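DNA-binding protein Sso10a-2 (Sulfolobus solfataricus, PDB 4HW0) binds DNA through a winged-helix domain and probably takes part in compacting and organising the chromatin of this archaeon. Local coordinates at residues I13-L18 with Y44-L48; C21-I27 with K63-I67. All blocks are in the same frame, centred on the assembly; numbering follows the deposited sequence.

Overall arrangement
The two contacts share one winged-helix domain, their centres about 11 Å apart. Contact 1 crosses helix 10-18 with helix 38-50; contact 2 pairs the short strand 24-25, which follows helix 10-18 in the chain, with strand 62-67 of the wing. Their segments alternate along the sequence, weaving helices and sheet into one unit. Leu45 joins them: its CD1 lies 3.7 Å from CE1 of Tyr65 and 3.8 Å from CD1 of Ile27, while its other methyl faces Ile17. Leu18 O also meets Ile67 CD1 at 3.9 Å. The centre of contact 1 lies about 6 Å, and that of contact 2 about 14 Å, from the centre of the chain.

Contact 1: residues I13-L18 with Y44-L48; sequences IMFDIL and YLDQL
Apolar helix-helix packing joins 13-18 to 44-48 in the buried heart of the domain, where the two segments cross at -82° with their axes 10.7 Å apart. The ring of Tyr44 offers a flat face to Ile13: CG2 sits over its centre in a CH-pi contact, 3.7 Å from the ring centroid. CG2 stands anti to the backbone N of Ile13, which leaves CG1 to carry CD1 toward the phenolic end, 3.5 Å from Tyr44 OH. That hydroxyl is satisfied by Thr10. Met14, present as selenomethionine, comes in at the ring's edge, its CG in plane with the ring and 3.8 Å from CD2 of Tyr44; its long unbranched chain then runs past Leu48 in the opposite direction, bringing CE to 3.9 Å from Leu48 CD2. Ile17 sends its branches to different partners, CD1 reaching Tyr44 CB at 3.5 Å and CG2 touching both Leu45 CD2 and Leu48 CD1. The forks of Leu48 part likewise, CD1 to Ile17 and CD2 to Met14, which suits branched residues. Leu54 and Leu74 extend the cluster around Leu18, and Leu99 of the second subunit packs on Met14. Such a near-perpendicular pair is characteristic of the three-helical core of winged helix-turn-helix domains.

Contact 2: residues C21-I27 with K63-I67; sequences CEPKCGI and KIYEI
Residues 24-25 pair antiparallel with 65-66: Cys25 and Tyr65 form a hydrogen-bonded pair with both bonds made (Tyr65 N to Cys25 O 2.8 Å, nearly straight at 171°), Lys24 and Glu66 the adjoining non-hydrogen-bonded pair. The ladder continues where Ile67 N donates to Pro23 O, which also accepts from a water that bridges to Ile67 O. At the other end a second water links Ile27 N to Lys63 O, just where Gly26 caps the following helix. On the buried face Cys25 SG, held between its own backbone N and carbonyl carbon (chi1 55°), lies 3.8 Å from Tyr65 CB and is tied to Cys21 by the disulfide. The Tyr65 ring carries this face on to Leu45 and Val49 of helix 38-50, and Cys25 O lies at its edge, in the ring plane. Beta-branched Ile67 sets its CB and CG2 against Cys21 O, each at 3.5 Å. On the opposite face Lys24 and Glu66 run side by side, pointing the same way, and their aliphatic parts touch before the ends meet in a weak salt bridge, NZ to OE2 3.3 Å. Lys57 on the neighbouring strand is the stronger partner of that carboxylate. An alanine in place of Glu66 is likely to leave Lys24 and Lys57 without the carboxylate they share, and the end of Lys24 freer to turn. The chemistry is thus divided by face: inside, the disulfide closes the loop leading into strand 24-25 and sets sulfur against Tyr65; outside, charges link three strands, while backbone bonds join 24-25 to 65-66.

Contact 1: residues I13-L18 with Y44-L48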
ATOM      1  N   ILE A  13      13.781   7.654  -2.739  1.00 28.78           N
ATOM      2  CA  ILE A  13      14.991   8.420  -2.955  1.00 28.90           C
ATOM      3  C   ILE A  13      15.511   8.151  -4.336  1.00 26.05           C
ATOM      4  O   ILE A  13      15.971   9.006  -5.023  1.00 24.03           O
ATOM      5  CB  ILE A  13      16.038   8.091  -1.837  1.00 32.35           C
ATOM      6  CG1 ILE A  13      15.587   8.743  -0.542  1.00 34.98           C
ATOM      7  CG2 ILE A  13      17.411   8.671  -2.156  1.00 33.05           C
ATOM      8  CD1 ILE A  13      16.282   8.196   0.696  1.00 37.77           C
HETATM    9  N   MSE A  14      15.520   6.868  -4.718  1.00 25.10           N
HETATM   10  CA  MSE A  14      15.987   6.529  -6.049  1.00 25.30           C
HETATM   11  C   MSE A  14      15.213   7.242  -7.114  1.00 25.04           C
HETATM   12  O   MSE A  14      15.762   7.705  -8.104  1.00 25.68           O
HETATM   13  CB  MSE A  14      15.908   5.002  -6.245  1.00 24.93           C
HETATM   14  CG  MSE A  14      16.876   4.241  -5.425  1.00 25.59           C
HETATM   15 SE   MSE A  14      16.791   2.307  -5.888  1.00 29.41          SE
HETATM   16  CE  MSE A  14      18.623   1.846  -5.539  1.00 29.47           C
ATOM     17  N   PHE A  15      13.904   7.310  -6.964  1.00 26.47           N
ATOM     18  CA  PHE A  15      13.059   8.033  -7.900  1.00 25.59           C
ATOM     19  C   PHE A  15      13.478   9.478  -7.966  1.00 27.65           C
ATOM     20  O   PHE A  15      13.594  10.045  -9.058  1.00 25.89           O
ATOM     21  CB  PHE A  15      11.571   7.918  -7.542  1.00 28.01           C
ATOM     22  CG  PHE A  15      10.664   8.805  -8.346  1.00 29.57           C
ATOM     23  CD1 PHE A  15      10.396   8.523  -9.651  1.00 31.46           C
ATOM     24  CD2 PHE A  15      10.080   9.909  -7.796  1.00 34.66           C
ATOM     25  CE1 PHE A  15       9.571   9.346 -10.442  1.00 33.85           C
ATOM     26  CE2 PHE A  15       9.187  10.687  -8.527  1.00 37.45           C
ATOM     27  CZ  PHE A  15       8.957  10.418  -9.880  1.00 36.77           C
ATOM     28  N   ASP A  16      13.679  10.073  -6.796  1.00 27.79           N
ATOM     29  CA  ASP A  16      14.084  11.494  -6.749  1.00 30.74           C
ATOM     30  C   ASP A  16      15.456  11.762  -7.366  1.00 28.77           C
ATOM     31  O   ASP A  16      15.664  12.744  -8.005  1.00 28.83           O
ATOM     32  CB  ASP A  16      14.002  12.017  -5.325  1.00 33.61           C
ATOM     33  CG  ASP A  16      12.539  12.242  -4.871  1.00 37.72           C
ATOM     34  OD1 ASP A  16      11.709  12.591  -5.740  1.00 38.46           O
ATOM     35  OD2 ASP A  16      12.237  12.049  -3.677  1.00 36.70           O
ATOM     36  N   ILE A  17      16.365  10.801  -7.263  1.00 26.98           N
ATOM     37  CA  ILE A  17      17.585  10.898  -8.059  1.00 25.79           C
ATOM     38  C   ILE A  17      17.359  10.774  -9.566  1.00 26.13           C
ATOM     39  O   ILE A  17      17.844  11.584 -10.377  1.00 25.98           O
ATOM     40  CB  ILE A  17      18.599   9.839  -7.601  1.00 25.47           C
ATOM     41  CG1 ILE A  17      19.006  10.129  -6.174  1.00 25.90           C
ATOM     42  CG2 ILE A  17      19.825   9.822  -8.490  1.00 25.70           C
ATOM     43  CD1 ILE A  17      19.756   9.052  -5.444  1.00 26.76           C
ATOM     44  N   LEU A  18      16.725   9.695  -9.958  1.00 25.41           N
ATOM     45  CA  LEU A  18      16.553   9.398 -11.343  1.00 27.06           C
ATOM     46  C   LEU A  18      15.832  10.469 -12.135  1.00 26.02           C
ATOM     47  O   LEU A  18      16.144  10.698 -13.320  1.00 27.85           O
ATOM     48  CB  LEU A  18      15.797   8.093 -11.518  1.00 26.20           C
ATOM     49  CG  LEU A  18      16.650   6.872 -11.109  1.00 26.78           C
ATOM     50  CD1 LEU A  18      15.741   5.701 -10.933  1.00 25.92           C
ATOM     51  CD2 LEU A  18      17.780   6.580 -12.065  1.00 28.01           C
ATOM     52  N   TYR A  44      23.478   5.857  -2.734  1.00 28.97           N
ATOM     53  CA  TYR A  44      22.463   5.563  -3.745  1.00 29.99           C
ATOM     54  C   TYR A  44      22.939   5.612  -5.154  1.00 26.67           C
ATOM     55  O   TYR A  44      22.527   4.773  -5.964  1.00 26.44           O
ATOM     56  CB  TYR A  44      21.292   6.543  -3.618  1.00 34.19           C
ATOM     57  CG  TYR A  44      20.418   6.154  -2.475  1.00 41.37           C
ATOM     58  CD1 TYR A  44      20.725   6.499  -1.166  1.00 44.49           C
ATOM     59  CD2 TYR A  44      19.268   5.456  -2.717  1.00 52.20           C
ATOM     60  CE1 TYR A  44      19.916   6.147  -0.127  1.00 50.03           C
ATOM     61  CE2 TYR A  44      18.430   5.113  -1.691  1.00 55.37           C
ATOM     62  CZ  TYR A  44      18.754   5.462  -0.399  1.00 56.27           C
ATOM     63  OH  TYR A  44      17.912   5.059   0.598  1.00 67.25           O
ATOM     64  N   LEU A  45      23.784   6.576  -5.487  1.00 25.05           N
ATOM     65  CA  LEU A  45      24.349   6.612  -6.826  1.00 24.73           C
ATOM     66  C   LEU A  45      25.064   5.304  -7.113  1.00 25.48           C
ATOM     67  O   LEU A  45      24.969   4.808  -8.210  1.00 24.48           O
ATOM     68  CB  LEU A  45      25.272   7.761  -7.005  1.00 25.35           C
ATOM     69  CG  LEU A  45      24.549   9.120  -7.067  1.00 24.74           C
ATOM     70  CD1 LEU A  45      25.549  10.231  -6.881  1.00 26.91           C
ATOM     71  CD2 LEU A  45      23.808   9.279  -8.371  1.00 23.40           C
ATOM     72  N   ASP A  46      25.847   4.843  -6.155  1.00 25.86           N
ATOM     73  CA  ASP A  46      26.590   3.624  -6.364  1.00 28.10           C
ATOM     74  C   ASP A  46      25.698   2.394  -6.588  1.00 26.13           C
ATOM     75  O   ASP A  46      25.930   1.609  -7.500  1.00 27.95           O
ATOM     76  CB  ASP A  46      27.551   3.339  -5.244  1.00 31.02           C
ATOM     77  CG  ASP A  46      28.448   2.105  -5.626  1.00 35.25           C
ATOM     78  OD1 ASP A  46      29.177   2.154  -6.681  1.00 36.38           O
ATOM     79  OD2 ASP A  46      28.315   1.075  -4.970  1.00 41.07           O
ATOM     80  N   GLN A  47      24.638   2.308  -5.811  1.00 25.48           N
ATOM     81  CA  GLN A  47      23.604   1.329  -6.003  1.00 25.38           C
ATOM     82  C   GLN A  47      22.943   1.381  -7.385  1.00 24.61           C
ATOM     83  O   GLN A  47      22.792   0.348  -8.049  1.00 23.88           O
ATOM     84  CB  GLN A  47      22.580   1.380  -4.917  1.00 25.66           C
ATOM     85  CG  GLN A  47      23.154   0.966  -3.546  1.00 27.17           C
ATOM     86  CD  GLN A  47      22.052   0.746  -2.562  1.00 30.71           C
ATOM     87  OE1 GLN A  47      20.947   1.320  -2.724  1.00 36.90           O
ATOM     88  NE2 GLN A  47      22.347   0.049  -1.465  1.00 33.06           N
ATOM     89  N   LEU A  48      22.618   2.569  -7.839  1.00 23.00           N
ATOM     90  CA  LEU A  48      21.985   2.756  -9.158  1.00 22.31           C
ATOM     91  C   LEU A  48      22.910   2.389 -10.287  1.00 23.23           C
ATOM     92  O   LEU A  48      22.471   1.838 -11.313  1.00 23.03           O
ATOM     93  CB  LEU A  48      21.523   4.235  -9.280  1.00 22.32           C
ATOM     94  CG  LEU A  48      20.304   4.522  -8.436  1.00 22.13           C
ATOM     95  CD1 LEU A  48      19.947   5.997  -8.355  1.00 23.29           C
ATOM     96  CD2 LEU A  48      19.066   3.744  -8.907  1.00 22.09           C
TER

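Contact 2: residues C21-I27 with K63-I67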
ATOM      1  N   CYS A  21      18.180  13.044 -13.373  1.00 30.99           N
ATOM      2  CA  CYS A  21      19.327  12.546 -14.132  1.00 34.24           C
ATOM      3  C   CYS A  21      19.009  12.224 -15.534  1.00 38.73           C
ATOM      4  O   CYS A  21      19.643  11.350 -16.112  1.00 39.02           O
ATOM      5  CB  CYS A  21      19.944  11.246 -13.567  1.00 33.50           C
ATOM      6  SG  CYS A  21      20.649  11.570 -11.953  0.62 33.22           S
ATOM      7  N   GLU A  22      18.146  13.044 -16.118  1.00 41.30           N
ATOM      8  CA  GLU A  22      17.738  12.839 -17.474  1.00 46.44           C
ATOM      9  C   GLU A  22      18.060  14.015 -18.359  1.00 46.14           C
ATOM     10  O   GLU A  22      17.438  15.053 -18.223  1.00 46.19           O
ATOM     11  CB  GLU A  22      16.258  12.583 -17.484  1.00 54.09           C
ATOM     12  CG  GLU A  22      15.664  12.736 -18.878  1.00 61.08           C
ATOM     13  CD  GLU A  22      15.578  11.397 -19.570  1.00 61.66           C
ATOM     14  OE1 GLU A  22      14.723  10.608 -19.121  1.00 60.30           O
ATOM     15  OE2 GLU A  22      16.362  11.167 -20.528  1.00 57.58           O
ATOM     16  N   PRO A  23      19.004  13.837 -19.310  1.00 43.39           N
ATOM     17  CA  PRO A  23      19.772  12.615 -19.623  1.00 43.32           C
ATOM     18  C   PRO A  23      20.932  12.355 -18.668  1.00 40.54           C
ATOM     19  O   PRO A  23      21.324  11.202 -18.477  1.00 38.70           O
ATOM     20  CB  PRO A  23      20.305  12.913 -21.033  1.00 44.60           C
ATOM     21  CG  PRO A  23      20.460  14.408 -21.058  1.00 43.81           C
ATOM     22  CD  PRO A  23      19.400  14.973 -20.168  1.00 46.90           C
ATOM     23  N   LYS A  24      21.478  13.429 -18.097  1.00 37.53           N
ATOM     24  CA  LYS A  24      22.677  13.379 -17.278  1.00 38.70           C
ATOM     25  C   LYS A  24      22.477  14.156 -15.968  1.00 35.63           C
ATOM     26  O   LYS A  24      21.607  15.061 -15.855  1.00 36.21           O
ATOM     27  CB  LYS A  24      23.873  14.069 -17.981  1.00 44.59           C
ATOM     28  CG  LYS A  24      24.266  13.661 -19.380  1.00 57.41           C
ATOM     29  CD  LYS A  24      25.580  14.337 -19.841  1.00 68.22           C
ATOM     30  CE  LYS A  24      26.257  13.668 -21.027  1.00 79.86           C
ATOM     31  NZ  LYS A  24      25.398  12.730 -21.804  1.00 81.19           N
ATOM     32  N   CYS A  25      23.348  13.893 -15.005  1.00 31.96           N
ATOM     33  CA  CYS A  25      23.356  14.625 -13.725  1.00 32.89           C
ATOM     34  C   CYS A  25      24.758  14.505 -13.151  1.00 31.40           C
ATOM     35  O   CYS A  25      25.370  13.421 -13.143  1.00 32.78           O
ATOM     36  CB  CYS A  25      22.302  14.086 -12.725  1.00 31.03           C
ATOM     37  SG  CYS A  25      22.480  12.304 -12.437  0.88 34.84           S
ATOM     38  N   GLY A  26      25.266  15.594 -12.637  1.00 31.63           N
ATOM     39  CA  GLY A  26      26.385  15.566 -11.700  1.00 31.64           C
ATOM     40  C   GLY A  26      25.874  15.586 -10.258  1.00 32.14           C
ATOM     41  O   GLY A  26      24.671  15.540 -10.004  1.00 30.73           O
ATOM     42  N   ILE A  27      26.800  15.641  -9.330  1.00 33.00           N
ATOM     43  CA  ILE A  27      26.466  15.498  -7.924  1.00 34.21           C
ATOM     44  C   ILE A  27      25.644  16.669  -7.400  1.00 34.21           C
ATOM     45  O   ILE A  27      24.799  16.483  -6.542  1.00 32.65           O
ATOM     46  CB  ILE A  27      27.749  15.273  -7.117  1.00 38.72           C
ATOM     47  CG1 ILE A  27      27.446  14.875  -5.663  1.00 39.96           C
ATOM     48  CG2 ILE A  27      28.635  16.494  -7.146  1.00 40.48           C
ATOM     49  CD1 ILE A  27      26.868  13.489  -5.489  1.00 38.24           C
ATOM     50  N   LYS A  63      32.385  13.608 -11.660  1.00 38.70           N
ATOM     51  CA  LYS A  63      31.550  12.450 -11.964  1.00 39.82           C
ATOM     52  C   LYS A  63      30.243  12.879 -12.627  1.00 38.80           C
ATOM     53  O   LYS A  63      29.631  13.875 -12.216  1.00 34.16           O
ATOM     54  CB  LYS A  63      31.338  11.608 -10.733  1.00 43.87           C
ATOM     55  CG  LYS A  63      32.679  11.110 -10.221  1.00 51.17           C
ATOM     56  CD  LYS A  63      32.576   9.777  -9.550  1.00 60.66           C
ATOM     57  CE  LYS A  63      33.628   9.597  -8.446  1.00 69.06           C
ATOM     58  NZ  LYS A  63      33.053   8.982  -7.195  1.00 72.66           N
ATOM     59  N   ILE A  64      29.908  12.230 -13.738  1.00 34.42           N
ATOM     60  CA  ILE A  64      28.681  12.510 -14.462  1.00 36.25           C
ATOM     61  C   ILE A  64      27.956  11.207 -14.607  1.00 35.55           C
ATOM     62  O   ILE A  64      28.574  10.202 -15.005  1.00 33.86           O
ATOM     63  CB  ILE A  64      28.948  13.058 -15.865  1.00 42.39           C
ATOM     64  CG1 ILE A  64      29.627  14.423 -15.777  1.00 48.17           C
ATOM     65  CG2 ILE A  64      27.667  13.171 -16.680  1.00 43.39           C
ATOM     66  CD1 ILE A  64      28.933  15.440 -14.860  1.00 49.40           C
ATOM     67  N   TYR A  65      26.680  11.206 -14.251  1.00 31.74           N
ATOM     68  CA  TYR A  65      25.864  10.007 -14.342  1.00 31.10           C
ATOM     69  C   TYR A  65      24.836  10.161 -15.447  1.00 31.58           C
ATOM     70  O   TYR A  65      24.333  11.285 -15.736  1.00 31.53           O
ATOM     71  CB  TYR A  65      25.190   9.743 -13.013  1.00 30.03           C
ATOM     72  CG  TYR A  65      26.126   9.529 -11.869  1.00 29.71           C
ATOM     73  CD1 TYR A  65      26.621  10.617 -11.143  1.00 29.97           C
ATOM     74  CD2 TYR A  65      26.459   8.259 -11.451  1.00 29.46           C
ATOM     75  CE1 TYR A  65      27.471  10.419 -10.081  1.00 30.47           C
ATOM     76  CE2 TYR A  65      27.306   8.060 -10.374  1.00 28.87           C
ATOM     77  CZ  TYR A  65      27.827   9.133  -9.722  1.00 29.44           C
ATOM     78  OH  TYR A  65      28.690   8.918  -8.648  1.00 29.96           O
ATOM     79  N   GLU A  66      24.598   9.089 -16.155  1.00 29.76           N
ATOM     80  CA  GLU A  66      23.630   9.130 -17.236  1.00 32.28           C
ATOM     81  C   GLU A  66      22.630   8.063 -17.062  1.00 28.83           C
ATOM     82  O   GLU A  66      23.011   6.913 -16.878  1.00 28.39           O
ATOM     83  CB  GLU A  66      24.244   8.840 -18.584  1.00 38.11           C
ATOM     84  CG  GLU A  66      25.178   9.880 -19.026  1.00 49.97           C
ATOM     85  CD  GLU A  66      25.859   9.453 -20.353  1.00 61.49           C
ATOM     86  OE1 GLU A  66      25.298   8.532 -21.061  1.00 63.26           O
ATOM     87  OE2 GLU A  66      26.933  10.054 -20.660  1.00 63.74           O
ATOM     88  N   ILE A  67      21.367   8.393 -17.210  1.00 28.32           N
ATOM     89  CA  ILE A  67      20.323   7.401 -17.000  1.00 27.62           C
ATOM     90  C   ILE A  67      20.338   6.490 -18.198  1.00 29.66           C
ATOM     91  O   ILE A  67      20.564   6.948 -19.320  1.00 27.09           O
ATOM     92  CB  ILE A  67      18.942   8.017 -16.790  1.00 28.43           C
ATOM     93  CG1 ILE A  67      17.951   6.989 -16.183  1.00 26.81           C
ATOM     94  CG2 ILE A  67      18.408   8.695 -18.045  1.00 29.64           C
ATOM     95  CD1 ILE A  67      16.667   7.666 -15.650  1.00 26.53           C
TER
HETATM   96  O   HOH W   1      20.723   9.493 -20.586  1.00 35.86           O
HETATM   97  O   HOH W   2      29.506  15.928 -10.493  1.00 30.91           O